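Local atomic coordinates of DUF5624 domain-containing protein (Legionella pneumophila subsp. pneumophila, PDB entry 4JX2), a protein that is of unknown function, a putative secreted Legionella protein of the DUF5624 family that combines alpha helices with a small mixed beta sheet. Residues Thr111-Ile116 and Asn180-Ala185; Pro169-His174 and Ala235-Asp240; Ala185-Gly190 and Asn425-Gln430; Thr218-Tyr223 and Glu417-Tyr422; Val226-Phe231 and Asp368-Leu373. One frame throughout, in Å; residues are numbered along the deposited sequence.

Contact 1 (Thr111-Ile116 and Asn180-Ala185); sequences TEMTAI and NMIDYA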
# COMPACT_ATOMS: atom_id res chain seq x y z
N THR A 111 13.87 -23.35 0.82
CA THR A 111 14.63 -23.35 -0.42
C THR A 111 14.28 -24.60 -1.20
O THR A 111 13.91 -24.50 -2.37
CB THR A 111 16.13 -23.23 -0.11
OG1 THR A 111 16.34 -21.99 0.57
CG2 THR A 111 17.01 -23.30 -1.34
N GLU A 112 14.32 -25.77 -0.52
CA GLU A 112 14.03 -27.10 -1.06
C GLU A 112 12.66 -27.13 -1.74
O GLU A 112 12.58 -27.44 -2.94
CB GLU A 112 14.11 -28.17 0.04
CG GLU A 112 15.48 -28.35 0.67
CD GLU A 112 15.82 -27.48 1.88
OE1 GLU A 112 15.33 -26.33 1.97
OE2 GLU A 112 16.63 -27.94 2.72
N MSE A 113 11.61 -26.74 -0.99
CA MSE A 113 10.23 -26.73 -1.44
C MSE A 113 9.95 -25.64 -2.48
O MSE A 113 9.25 -25.92 -3.46
CB MSE A 113 9.33 -26.54 -0.23
CG MSE A 113 8.09 -27.43 -0.23
SE MSE A 113 8.25 -29.33 -0.61
CE MSE A 113 9.67 -29.82 0.56
N THR A 114 10.50 -24.43 -2.30
CA THR A 114 10.30 -23.29 -3.22
C THR A 114 10.94 -23.60 -4.59
O THR A 114 10.33 -23.28 -5.60
CB THR A 114 10.83 -21.99 -2.60
OG1 THR A 114 10.10 -21.76 -1.39
CG2 THR A 114 10.68 -20.78 -3.50
N ALA A 115 12.13 -24.24 -4.60
CA ALA A 115 12.85 -24.64 -5.80
C ALA A 115 11.98 -25.52 -6.70
O ALA A 115 11.96 -25.32 -7.91
CB ALA A 115 14.15 -25.37 -5.43
N ILE A 116 11.24 -26.47 -6.10
CA ILE A 116 10.33 -27.36 -6.84
C ILE A 116 9.09 -26.57 -7.35
O ILE A 116 8.71 -26.75 -8.51
CB ILE A 116 9.95 -28.63 -5.99
CG1 ILE A 116 11.21 -29.47 -5.63
CG2 ILE A 116 8.86 -29.50 -6.68
CD1 ILE A 116 12.06 -30.07 -6.84
N ASN A 180 7.95 -39.02 -2.63
CA ASN A 180 7.44 -39.52 -3.91
C ASN A 180 7.03 -38.39 -4.83
O ASN A 180 7.22 -38.49 -6.05
CB ASN A 180 6.26 -40.44 -3.69
CG ASN A 180 6.61 -41.73 -3.01
OD1 ASN A 180 7.75 -42.19 -3.03
ND2 ASN A 180 5.61 -42.34 -2.42
N MSE A 181 6.48 -37.32 -4.25
CA MSE A 181 6.04 -36.16 -4.97
C MSE A 181 7.23 -35.40 -5.61
O MSE A 181 7.13 -35.03 -6.78
CB MSE A 181 5.23 -35.25 -4.07
CG MSE A 181 4.64 -34.10 -4.84
SE MSE A 181 4.69 -32.50 -3.84
CE MSE A 181 6.59 -32.21 -3.99
N ILE A 182 8.34 -35.19 -4.85
CA ILE A 182 9.51 -34.49 -5.40
C ILE A 182 10.13 -35.37 -6.49
O ILE A 182 10.53 -34.87 -7.55
CB ILE A 182 10.51 -34.06 -4.29
CG1 ILE A 182 9.90 -32.97 -3.41
CG2 ILE A 182 11.84 -33.57 -4.90
CD1 ILE A 182 10.29 -33.01 -2.01
N ASP A 183 10.15 -36.70 -6.27
CA ASP A 183 10.65 -37.65 -7.26
C ASP A 183 9.80 -37.57 -8.55
O ASP A 183 10.36 -37.38 -9.64
CB ASP A 183 10.65 -39.06 -6.67
CG ASP A 183 11.37 -40.06 -7.55
OD1 ASP A 183 12.62 -39.95 -7.68
OD2 ASP A 183 10.70 -40.91 -8.16
N TYR A 184 8.46 -37.63 -8.41
CA TYR A 184 7.47 -37.50 -9.49
C TYR A 184 7.64 -36.16 -10.25
O TYR A 184 7.61 -36.14 -11.49
CB TYR A 184 6.04 -37.59 -8.91
CG TYR A 184 4.96 -37.35 -9.94
CD1 TYR A 184 4.63 -38.34 -10.87
CD2 TYR A 184 4.27 -36.14 -10.00
CE1 TYR A 184 3.64 -38.12 -11.83
CE2 TYR A 184 3.28 -35.91 -10.96
CZ TYR A 184 2.96 -36.92 -11.86
OH TYR A 184 2.00 -36.70 -12.81
N ALA A 185 7.79 -35.05 -9.48
CA ALA A 185 7.95 -33.70 -10.00
C ALA A 185 9.21 -33.59 -10.85
O ALA A 185 9.13 -33.11 -11.98
CB ALA A 185 7.99 -32.71 -8.86
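Two helices of the DUF5624 region, 110-117 and 175-197, pack here as a loosely spaced helix pair, with the short segments Thr111-Ile116 and Asn180-Ala185 running at 37° to one another and their axes 11.6 Å apart at closest approach. Mostly long apolar side chains bridge that gap. Ile116 does most of the bridging. Its CB points at the opposite helix and sends out two branches: CG2, anti to the backbone N, meets the methyl CB of Ala185 at 4.0 Å and brushes CE of the selenomethionine Met181 at 4.4 Å. The other branch leaves through CG1, anti to the carbonyl carbon (chi1 -61°), and turns again at chi2 (-61°), so that CD1 reaches Ile182 CG2 at 4.0 Å, the two isoleucines crossing at about a right angle. Ile182 thus receives Ile116 on CG2 and offers CD1 to the other end of the contact. All five touching side chains are buried and meet through carbon alone. Thr230 of helix 223-247 touches Met113, Ile116 and Met181, and Trp162 touches Met113 and Ile182; elsewhere on helix 110-117, Glu112 OE2 is hydrogen-bonded to Tyr28 OH and Thr30 OG1 of the second subunit. Selenomethionine Met113 begins beside the opposing helix rather than facing it, but bends at chi2 and chi3 until its terminal CE lies 4.1 Å from Ile182 CD1.

Contact 2 (Pro169-His174 and Ala235-Asp240); sequences PAWKPH and ALQSMD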
# COMPACT_ATOMS: atom_id res chain seq x y z
N PRO A 169 8.67 -30.80 11.81
CA PRO A 169 7.75 -31.77 12.46
C PRO A 169 6.34 -31.82 11.86
O PRO A 169 5.78 -32.91 11.82
CB PRO A 169 7.73 -31.37 13.93
CG PRO A 169 8.43 -30.03 14.00
CD PRO A 169 9.29 -29.88 12.81
N ALA A 170 5.81 -30.71 11.33
CA ALA A 170 4.49 -30.65 10.68
C ALA A 170 4.35 -31.56 9.42
O ALA A 170 3.24 -31.90 9.00
CB ALA A 170 4.20 -29.20 10.29
N TRP A 171 5.50 -31.89 8.79
CA TRP A 171 5.59 -32.73 7.59
C TRP A 171 5.68 -34.21 7.94
O TRP A 171 5.35 -35.04 7.10
CB TRP A 171 6.81 -32.33 6.75
CG TRP A 171 6.77 -30.94 6.17
CD1 TRP A 171 5.78 -30.01 6.30
CD2 TRP A 171 7.82 -30.33 5.41
NE1 TRP A 171 6.14 -28.85 5.65
CE2 TRP A 171 7.38 -29.03 5.08
CE3 TRP A 171 9.07 -30.76 4.93
CZ2 TRP A 171 8.15 -28.16 4.30
CZ3 TRP A 171 9.83 -29.90 4.17
CH2 TRP A 171 9.38 -28.61 3.88
N LYS A 172 6.16 -34.54 9.16
CA LYS A 172 6.34 -35.91 9.64
C LYS A 172 5.18 -36.85 9.22
O LYS A 172 5.50 -37.88 8.65
CB LYS A 172 6.57 -35.98 11.16
CG LYS A 172 7.43 -37.16 11.60
CD LYS A 172 7.29 -37.41 13.11
CE LYS A 172 8.18 -38.51 13.64
NZ LYS A 172 7.64 -39.11 14.91
N PRO A 173 3.86 -36.52 9.38
CA PRO A 173 2.82 -37.48 8.95
C PRO A 173 2.82 -37.84 7.45
O PRO A 173 2.24 -38.86 7.09
CB PRO A 173 1.52 -36.73 9.29
CG PRO A 173 1.86 -35.78 10.33
CD PRO A 173 3.24 -35.34 10.02
N HIS A 174 3.46 -37.02 6.58
CA HIS A 174 3.42 -37.21 5.12
C HIS A 174 4.79 -37.35 4.44
O HIS A 174 4.86 -37.27 3.21
CB HIS A 174 2.68 -36.01 4.50
CG HIS A 174 1.49 -35.58 5.29
ND1 HIS A 174 1.53 -34.46 6.13
CD2 HIS A 174 0.27 -36.16 5.40
CE1 HIS A 174 0.33 -34.38 6.69
NE2 HIS A 174 -0.47 -35.37 6.27
N ALA A 235 3.88 -23.04 3.46
CA ALA A 235 3.01 -22.28 4.37
C ALA A 235 2.94 -22.97 5.74
O ALA A 235 3.15 -22.33 6.77
CB ALA A 235 1.61 -22.16 3.78
N LEU A 236 2.68 -24.30 5.72
CA LEU A 236 2.58 -25.14 6.89
C LEU A 236 3.87 -25.08 7.72
O LEU A 236 3.78 -24.91 8.93
CB LEU A 236 2.25 -26.59 6.48
CG LEU A 236 2.21 -27.68 7.57
CD1 LEU A 236 1.20 -27.35 8.69
CD2 LEU A 236 1.93 -29.06 6.96
N GLN A 237 5.05 -25.19 7.08
CA GLN A 237 6.33 -25.20 7.78
C GLN A 237 6.60 -23.86 8.46
O GLN A 237 6.92 -23.83 9.66
CB GLN A 237 7.48 -25.59 6.84
CG GLN A 237 8.91 -25.50 7.43
CD GLN A 237 9.26 -26.38 8.61
OE1 GLN A 237 8.40 -26.89 9.34
NE2 GLN A 237 10.55 -26.59 8.84
N SER A 238 6.44 -22.78 7.71
CA SER A 238 6.67 -21.41 8.13
C SER A 238 5.75 -21.04 9.32
O SER A 238 6.23 -20.50 10.33
CB SER A 238 6.45 -20.49 6.93
OG SER A 238 6.42 -19.11 7.27
N MSE A 239 4.45 -21.38 9.21
CA MSE A 239 3.48 -21.08 10.25
C MSE A 239 3.66 -21.98 11.49
O MSE A 239 3.52 -21.48 12.61
CB MSE A 239 2.05 -21.20 9.72
CG MSE A 239 1.70 -20.12 8.69
SE MSE A 239 -0.12 -20.32 8.04
CE MSE A 239 0.04 -19.56 6.27
N ASP A 240 4.00 -23.27 11.30
CA ASP A 240 4.23 -24.19 12.40
C ASP A 240 5.46 -23.78 13.21
O ASP A 240 5.42 -23.83 14.45
CB ASP A 240 4.38 -25.64 11.91
CG ASP A 240 4.60 -26.62 13.04
OD1 ASP A 240 3.70 -26.76 13.88
OD2 ASP A 240 5.71 -27.21 13.11
O HOH W 1 7.20 -27.97 11.23
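Residues Pro169-Trp171 are coiled like a helix but lack its repeating backbone bonds, and a 3-10 turn follows at 172-173, with His174 N bonded to Trp171 O at 2.8 Å. This compact chain lies against one side of the helix segment Ala235-Asp240, nearest where the CA atoms of Ala170 and Gln237 are 6.4 Å apart. Ala170 points its methyl toward the helix, into the angle between Leu236 and Asp240: CB is 3.7 Å from Leu236 CG and 3.8 Å from Asp240 OD2. Trp171 starts off to the flank, but its indole swings back to the helix. Leu236 CD2 sits at the ring edge, 4.0 Å from Trp171 CD1, while Gln237 CB approaches Trp171 CZ2 obliquely at 3.7 Å; NE1 is hydrogen-bonded to Leu233 O. The segment Pro169-His174 is the connection from helix 162-165 to helix 175-197, whose N-cap position is His174, so the contact packs an interhelical loop onto the long helix 223-247. A water joins the two sides, accepting from Ala170 N at 3.1 Å and donating to Gln237 OE1 and Asp240 OD2. The two acceptors reach it because both side chains leave the helix with CG anti to the backbone N, and Gln237 then bends at chi2 (62°). At the other end of that amide, Gln237 NE2 is hydrogen-bonded to Ser108 O and Asn167 O, which fixes which way the group is turned.

Contact 3 (Ala185-Gly190 and Asn425-Gln430); sequences ACSMAG and NNPVIQ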
# COMPACT_ATOMS: atom_id res chain seq x y z
N ALA A 185 7.79 -35.05 -9.48
CA ALA A 185 7.95 -33.70 -10.00
C ALA A 185 9.21 -33.59 -10.85
O ALA A 185 9.13 -33.11 -11.98
CB ALA A 185 7.99 -32.71 -8.86
N CYS A 186 10.35 -34.09 -10.34
CA CYS A 186 11.62 -34.07 -11.07
C CYS A 186 11.52 -34.89 -12.35
O CYS A 186 11.93 -34.42 -13.41
CB CYS A 186 12.77 -34.55 -10.19
SG CYS A 186 13.14 -33.44 -8.80
N SER A 187 10.94 -36.09 -12.24
CA SER A 187 10.77 -37.01 -13.36
C SER A 187 9.86 -36.38 -14.46
O SER A 187 10.21 -36.41 -15.64
CB SER A 187 10.18 -38.33 -12.85
OG SER A 187 10.08 -39.28 -13.90
N MSE A 188 8.73 -35.78 -14.05
CA MSE A 188 7.78 -35.15 -14.96
C MSE A 188 8.43 -33.95 -15.68
O MSE A 188 8.49 -33.96 -16.91
CB MSE A 188 6.54 -34.72 -14.18
CG MSE A 188 5.52 -34.02 -15.02
SE MSE A 188 3.91 -33.72 -14.00
CE MSE A 188 2.67 -33.45 -15.45
N ALA A 189 8.91 -32.95 -14.92
CA ALA A 189 9.54 -31.73 -15.44
C ALA A 189 10.79 -32.02 -16.24
O ALA A 189 10.99 -31.40 -17.29
CB ALA A 189 9.87 -30.80 -14.29
N GLY A 190 11.63 -32.95 -15.76
CA GLY A 190 12.85 -33.37 -16.42
C GLY A 190 12.60 -33.97 -17.79
O GLY A 190 13.12 -33.48 -18.79
N ASN A 425 7.81 -45.38 -7.89
CA ASN A 425 8.87 -45.61 -8.87
C ASN A 425 8.59 -44.74 -10.09
O ASN A 425 7.61 -44.99 -10.81
CB ASN A 425 9.05 -47.12 -9.24
CG ASN A 425 7.81 -47.93 -9.57
OD1 ASN A 425 6.66 -47.45 -9.55
ND2 ASN A 425 8.02 -49.20 -9.89
N ASN A 426 9.38 -43.66 -10.25
CA ASN A 426 9.17 -42.71 -11.35
C ASN A 426 10.30 -42.79 -12.37
O ASN A 426 11.46 -43.00 -12.00
CB ASN A 426 8.98 -41.30 -10.85
CG ASN A 426 7.72 -41.18 -10.02
OD1 ASN A 426 6.60 -41.34 -10.52
ND2 ASN A 426 7.89 -40.98 -8.72
N PRO A 427 9.95 -42.71 -13.68
CA PRO A 427 10.98 -42.87 -14.72
C PRO A 427 12.18 -41.96 -14.54
O PRO A 427 12.03 -40.82 -14.10
CB PRO A 427 10.23 -42.53 -16.02
CG PRO A 427 8.81 -42.73 -15.71
CD PRO A 427 8.61 -42.49 -14.26
N VAL A 428 13.37 -42.45 -14.86
CA VAL A 428 14.57 -41.64 -14.76
C VAL A 428 14.50 -40.52 -15.81
O VAL A 428 13.78 -40.65 -16.81
CB VAL A 428 15.88 -42.48 -14.88
CG1 VAL A 428 16.04 -43.42 -13.69
CG2 VAL A 428 15.96 -43.23 -16.21
N ILE A 429 15.24 -39.42 -15.59
CA ILE A 429 15.26 -38.32 -16.55
C ILE A 429 16.23 -38.74 -17.68
O ILE A 429 17.43 -38.91 -17.45
CB ILE A 429 15.62 -36.97 -15.91
CG1 ILE A 429 14.57 -36.57 -14.85
CG2 ILE A 429 15.74 -35.90 -16.97
CD1 ILE A 429 15.09 -35.72 -13.73
N GLN A 430 15.67 -38.96 -18.89
CA GLN A 430 16.44 -39.35 -20.07
C GLN A 430 16.82 -38.11 -20.87
O GLN A 430 15.95 -37.53 -21.51
CB GLN A 430 15.63 -40.34 -20.94
CG GLN A 430 15.96 -41.80 -20.70
CD GLN A 430 15.95 -42.56 -21.99
OE1 GLN A 430 16.67 -42.23 -22.94
NE2 GLN A 430 15.13 -43.61 -22.05
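The carbonyl of Pro427 receives Ser187 OG in its own plane, on a lone pair, at a C=O...donor angle of 134°; the OG to O distance is 2.5 Å. At the Pro427 ring the same hydroxyl lies 3.5 Å from CD, and the Asn426 amide directs ND2 to Asp183 OD2 and Pro423 O. Ser187 OG, anti to its backbone N (chi1 -176°), is also hydrogen-bonded to Tyr219 OH. The extended C-terminal tail runs alongside helix 175-197, in nearly the same direction, without forming a strand. Asn191, one residue beyond the helix segment, grips the tail backbone at Gln430 N with OD1 and at Val428 O with ND2. Ile429 is the apolar partner. Its CD1 rests 3.4 Å from Cys186 O and its CG2 lies 3.8 Å from Gly190 C. Gly190 has no side chain where one would point at the tail, and Ile429 CG1 occupies that side, 4.0 Å from Gly190 CA.

Contact 4 (Thr218-Tyr223 and Glu417-Tyr422); sequences TYPIPY and EGISTY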
# COMPACT_ATOMS: atom_id res chain seq x y z
N THR A 218 1.90 -40.05 -19.54
CA THR A 218 2.94 -40.65 -18.68
C THR A 218 2.85 -40.13 -17.24
O THR A 218 3.05 -40.90 -16.29
CB THR A 218 4.32 -40.35 -19.26
OG1 THR A 218 4.27 -40.52 -20.67
CG2 THR A 218 5.41 -41.21 -18.64
N TYR A 219 2.58 -38.83 -17.07
CA TYR A 219 2.51 -38.18 -15.77
C TYR A 219 1.08 -37.60 -15.57
O TYR A 219 0.86 -36.41 -15.79
CB TYR A 219 3.62 -37.12 -15.66
CG TYR A 219 5.01 -37.70 -15.82
CD1 TYR A 219 5.66 -38.30 -14.74
CD2 TYR A 219 5.67 -37.67 -17.04
CE1 TYR A 219 6.94 -38.85 -14.88
CE2 TYR A 219 6.95 -38.21 -17.19
CZ TYR A 219 7.58 -38.81 -16.11
OH TYR A 219 8.83 -39.36 -16.25
N PRO A 220 0.10 -38.46 -15.18
CA PRO A 220 -1.30 -38.02 -15.10
C PRO A 220 -1.64 -36.98 -14.04
O PRO A 220 -2.63 -36.28 -14.23
CB PRO A 220 -2.08 -39.32 -14.85
CG PRO A 220 -1.09 -40.24 -14.28
CD PRO A 220 0.19 -39.92 -14.96
N ILE A 221 -0.88 -36.89 -12.93
CA ILE A 221 -1.11 -35.87 -11.92
C ILE A 221 -0.57 -34.55 -12.50
O ILE A 221 0.62 -34.46 -12.80
CB ILE A 221 -0.48 -36.19 -10.53
CG1 ILE A 221 -1.00 -37.53 -9.97
CG2 ILE A 221 -0.74 -35.03 -9.54
CD1 ILE A 221 0.03 -38.26 -9.08
N PRO A 222 -1.42 -33.52 -12.70
CA PRO A 222 -0.91 -32.25 -13.24
C PRO A 222 0.24 -31.67 -12.42
O PRO A 222 0.25 -31.85 -11.19
CB PRO A 222 -2.12 -31.31 -13.16
CG PRO A 222 -3.29 -32.21 -13.14
CD PRO A 222 -2.87 -33.45 -12.42
N TYR A 223 1.17 -30.92 -13.06
CA TYR A 223 2.22 -30.22 -12.31
C TYR A 223 1.57 -29.12 -11.46
O TYR A 223 2.13 -28.74 -10.43
CB TYR A 223 3.33 -29.65 -13.20
CG TYR A 223 4.58 -29.41 -12.38
CD1 TYR A 223 5.44 -30.46 -12.06
CD2 TYR A 223 4.86 -28.15 -11.84
CE1 TYR A 223 6.55 -30.26 -11.25
CE2 TYR A 223 5.97 -27.95 -11.01
CZ TYR A 223 6.81 -29.01 -10.72
OH TYR A 223 7.91 -28.82 -9.93
N GLU A 417 -9.22 -38.39 -10.70
CA GLU A 417 -10.08 -39.56 -10.51
C GLU A 417 -9.33 -40.82 -10.93
O GLU A 417 -8.78 -40.86 -12.04
CB GLU A 417 -11.39 -39.39 -11.32
CG GLU A 417 -12.41 -40.51 -11.11
CD GLU A 417 -13.81 -40.10 -10.70
OE1 GLU A 417 -14.24 -38.97 -11.04
OE2 GLU A 417 -14.50 -40.93 -10.07
N GLY A 418 -9.21 -41.76 -10.00
CA GLY A 418 -8.48 -43.00 -10.23
C GLY A 418 -7.11 -43.08 -9.57
O GLY A 418 -6.52 -44.16 -9.53
N ILE A 419 -6.60 -41.92 -9.07
CA ILE A 419 -5.30 -41.77 -8.41
C ILE A 419 -5.54 -41.38 -6.93
O ILE A 419 -6.42 -40.55 -6.65
CB ILE A 419 -4.41 -40.72 -9.16
CG1 ILE A 419 -4.13 -41.17 -10.62
CG2 ILE A 419 -3.10 -40.43 -8.42
CD1 ILE A 419 -4.03 -40.07 -11.64
N SER A 420 -4.74 -41.95 -6.01
CA SER A 420 -4.87 -41.69 -4.57
C SER A 420 -3.67 -40.88 -3.99
O SER A 420 -3.85 -40.13 -3.01
CB SER A 420 -5.02 -43.00 -3.80
OG SER A 420 -4.09 -43.97 -4.27
N THR A 421 -2.47 -41.04 -4.58
CA THR A 421 -1.26 -40.33 -4.13
C THR A 421 -0.26 -40.26 -5.30
O THR A 421 -0.54 -40.79 -6.37
CB THR A 421 -0.68 -41.02 -2.87
OG1 THR A 421 0.32 -40.19 -2.28
CG2 THR A 421 -0.13 -42.41 -3.15
N TYR A 422 0.90 -39.66 -5.06
CA TYR A 422 1.98 -39.60 -6.05
C TYR A 422 2.67 -40.96 -6.19
O TYR A 422 2.92 -41.61 -5.17
CB TYR A 422 3.02 -38.54 -5.64
CG TYR A 422 2.48 -37.13 -5.71
CD1 TYR A 422 2.49 -36.42 -6.91
CD2 TYR A 422 1.93 -36.52 -4.59
CE1 TYR A 422 1.98 -35.13 -6.99
CE2 TYR A 422 1.41 -35.23 -4.66
CZ TYR A 422 1.43 -34.54 -5.87
OH TYR A 422 0.92 -33.27 -5.94
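Ile221 is the centre of this contact, buried between Ile419 and Tyr422. CB faces the opposite segment and its branches divide the work. CG2, anti to the backbone N, lies 3.7 Å from Tyr422 CE1, approaching the ring obliquely. CG1, anti to the carbonyl carbon (chi1 -58°), carries CD1 to 3.9 Å from Ile419 CG2 and 3.8 Å from Thr421 O; CD1 is also 3.8 Å from Tyr422 CD1, so both methyls of Ile221 bear on the tyrosine ring. Ile419 answers with two methyls of its own: CG2 meets Ile221, while CD1 crosses to the neighbouring proline and stops 3.8 Å from Pro220 CB. This end of the contact lies nearer the surface. Tyr422 begins beside the other segment and its ring comes round to it; the hydroxyl goes elsewhere, hydrogen-bonded to Gly410 O, and Phe415 meets the ring edge-to-face. Pro416 and Pro423 also touch Ile221, and its carbonyl O accepts from Tyr184 OH of helix 175-197. The result is a small apolar cluster between two irregular loops, the proline-rich link from helix 205-213 into helix 223-247 and the long C-terminal chain that follows helix 386-398.

Contact 5 (Val226-Phe231 and Asp368-Leu373); sequences VMIGTF and DFLMRL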
# COMPACT_ATOMS: atom_id res chain seq x y z
N VAL A 226 1.37 -30.29 -8.04
CA VAL A 226 2.68 -30.24 -7.39
C VAL A 226 2.89 -28.80 -6.90
O VAL A 226 3.36 -28.61 -5.78
CB VAL A 226 3.82 -30.74 -8.32
CG1 VAL A 226 5.20 -30.40 -7.77
CG2 VAL A 226 3.71 -32.23 -8.54
N MSE A 227 2.51 -27.79 -7.70
CA MSE A 227 2.65 -26.39 -7.31
C MSE A 227 1.84 -26.07 -6.07
O MSE A 227 2.38 -25.44 -5.18
CB MSE A 227 2.30 -25.45 -8.45
CG MSE A 227 3.42 -25.37 -9.45
SE MSE A 227 3.16 -24.01 -10.73
CE MSE A 227 1.76 -24.87 -11.91
N ILE A 228 0.59 -26.56 -5.97
CA ILE A 228 -0.26 -26.32 -4.80
C ILE A 228 0.32 -27.08 -3.58
O ILE A 228 0.49 -26.47 -2.52
CB ILE A 228 -1.75 -26.66 -5.06
CG1 ILE A 228 -2.33 -25.90 -6.31
CG2 ILE A 228 -2.61 -26.42 -3.81
CD1 ILE A 228 -2.02 -24.31 -6.44
N GLY A 229 0.65 -28.36 -3.75
CA GLY A 229 1.19 -29.20 -2.69
C GLY A 229 2.43 -28.62 -2.04
O GLY A 229 2.50 -28.51 -0.81
N THR A 230 3.39 -28.19 -2.86
CA THR A 230 4.65 -27.58 -2.42
C THR A 230 4.41 -26.25 -1.72
O THR A 230 5.02 -26.03 -0.68
CB THR A 230 5.62 -27.41 -3.58
OG1 THR A 230 4.95 -26.76 -4.67
CG2 THR A 230 6.21 -28.71 -4.03
N PHE A 231 3.53 -25.38 -2.26
CA PHE A 231 3.19 -24.10 -1.65
C PHE A 231 2.56 -24.33 -0.26
O PHE A 231 2.91 -23.64 0.72
CB PHE A 231 2.24 -23.27 -2.55
CG PHE A 231 2.88 -22.53 -3.69
CD1 PHE A 231 4.04 -21.79 -3.50
CD2 PHE A 231 2.29 -22.50 -4.95
CE1 PHE A 231 4.62 -21.07 -4.56
CE2 PHE A 231 2.89 -21.82 -6.02
CZ PHE A 231 4.03 -21.09 -5.81
N ASP A 368 -9.94 -24.50 -6.94
CA ASP A 368 -9.92 -23.25 -6.20
C ASP A 368 -8.50 -22.67 -6.07
O ASP A 368 -8.27 -21.49 -6.33
CB ASP A 368 -10.56 -23.45 -4.82
CG ASP A 368 -12.04 -23.83 -4.85
OD1 ASP A 368 -12.64 -23.83 -5.96
OD2 ASP A 368 -12.60 -24.14 -3.76
N PHE A 369 -7.54 -23.51 -5.71
CA PHE A 369 -6.16 -23.10 -5.50
C PHE A 369 -5.48 -22.77 -6.84
O PHE A 369 -4.73 -21.78 -6.91
CB PHE A 369 -5.42 -24.19 -4.71
CG PHE A 369 -6.10 -24.39 -3.37
CD1 PHE A 369 -6.03 -23.41 -2.38
CD2 PHE A 369 -6.87 -25.52 -3.13
CE1 PHE A 369 -6.72 -23.56 -1.18
CE2 PHE A 369 -7.53 -25.69 -1.91
CZ PHE A 369 -7.46 -24.70 -0.95
N LEU A 370 -5.83 -23.50 -7.90
CA LEU A 370 -5.32 -23.22 -9.25
C LEU A 370 -5.80 -21.84 -9.72
O LEU A 370 -5.00 -21.06 -10.24
CB LEU A 370 -5.73 -24.31 -10.25
CG LEU A 370 -5.14 -25.70 -10.01
CD1 LEU A 370 -5.39 -26.56 -11.16
CD2 LEU A 370 -3.62 -25.65 -9.80
N MSE A 371 -7.09 -21.51 -9.44
CA MSE A 371 -7.70 -20.23 -9.73
C MSE A 371 -6.98 -19.11 -8.95
O MSE A 371 -6.65 -18.05 -9.52
CB MSE A 371 -9.18 -20.27 -9.41
CG MSE A 371 -9.98 -21.13 -10.37
SE MSE A 371 -11.88 -20.92 -10.01
CE MSE A 371 -12.17 -22.36 -9.00
N ARG A 372 -6.66 -19.38 -7.69
CA ARG A 372 -5.99 -18.43 -6.83
C ARG A 372 -4.52 -18.28 -7.24
O ARG A 372 -3.99 -17.16 -7.14
CB ARG A 372 -6.14 -18.84 -5.36
CG ARG A 372 -5.78 -17.75 -4.38
CD ARG A 372 -6.63 -16.50 -4.48
NE ARG A 372 -6.36 -15.62 -3.33
CZ ARG A 372 -6.95 -15.75 -2.15
NH1 ARG A 372 -7.86 -16.69 -1.96
NH2 ARG A 372 -6.64 -14.94 -1.16
N LEU A 373 -3.87 -19.37 -7.72
CA LEU A 373 -2.49 -19.32 -8.21
C LEU A 373 -2.40 -18.40 -9.43
O LEU A 373 -1.50 -17.55 -9.47
CB LEU A 373 -2.00 -20.73 -8.57
CG LEU A 373 -0.62 -20.88 -9.24
CD1 LEU A 373 0.51 -20.29 -8.38
CD2 LEU A 373 -0.35 -22.33 -9.53
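Apolar packing carries the whole contact between Val226-Phe231 and Asp368-Leu373, two helix segments that cross almost perpendicularly, at 86°, with axes 10.2 Å apart. Among the aliphatic meetings Ile228 is central. It points into the other helix over one turn: CG2 touches Phe369 CB at 3.7 Å, CG1 touches Leu370 CD2 at 3.7 Å, and CD1 reaches Leu373 CD2 at 4.0 Å while lying 3.7 Å from the backbone Phe369 O. Leu373, with CG anti to the backbone N (chi1 174°), places its two methyls apart. CD2 also meets the bent tip of selenomethionine Met227, at 4.1 Å from CE. The aromatic part is two oblique approaches, Leu373 CD1 to Phe231 CE2 at 3.7 Å and Ile228 CG2 to the root of the Phe369 ring. The far end of that ring leads away from Val226-Phe231 and meets Trp391 edge-to-face. Polar groups act outside the interface: Arg372 NH1 forms a salt bridge with Asp357 OD1, and Thr230 OG1 is hydrogen-bonded to Ser117 OG. The second subunit covers Leu370 and Leu373 with its Ile343 and Phe340. With only carbon, selenium and one backbone oxygen in touch, the fit depends on side-chain shape and burial rather than on directional bonds, and the same leucines serve the helix crossing and the dimer interface.

Helix 175-197 serves contacts 1 and 3, which share Ala185 and have centres 11 Å apart; helix 223-247 serves contacts 2 and 5, centres 17 Å apart. Contact 1 touches all the others. It reaches contact 2 through Met113 CE and Trp171 CH2 (3.6 Å), contact 4 through the probable hydrogen bond of Ile116 O with Tyr223 OH (2.6 Å), and contact 5 through Met181 CE and Thr230 CG2 (3.5 Å). Along the chain, contact 5 is nested within the loop closed by contact 4, and that within the loop of contact 3. Contact 2 stays about 13 Å from contact 3 at the nearest atoms. Contacts 1 and 5 both border the second subunit. No active site is known.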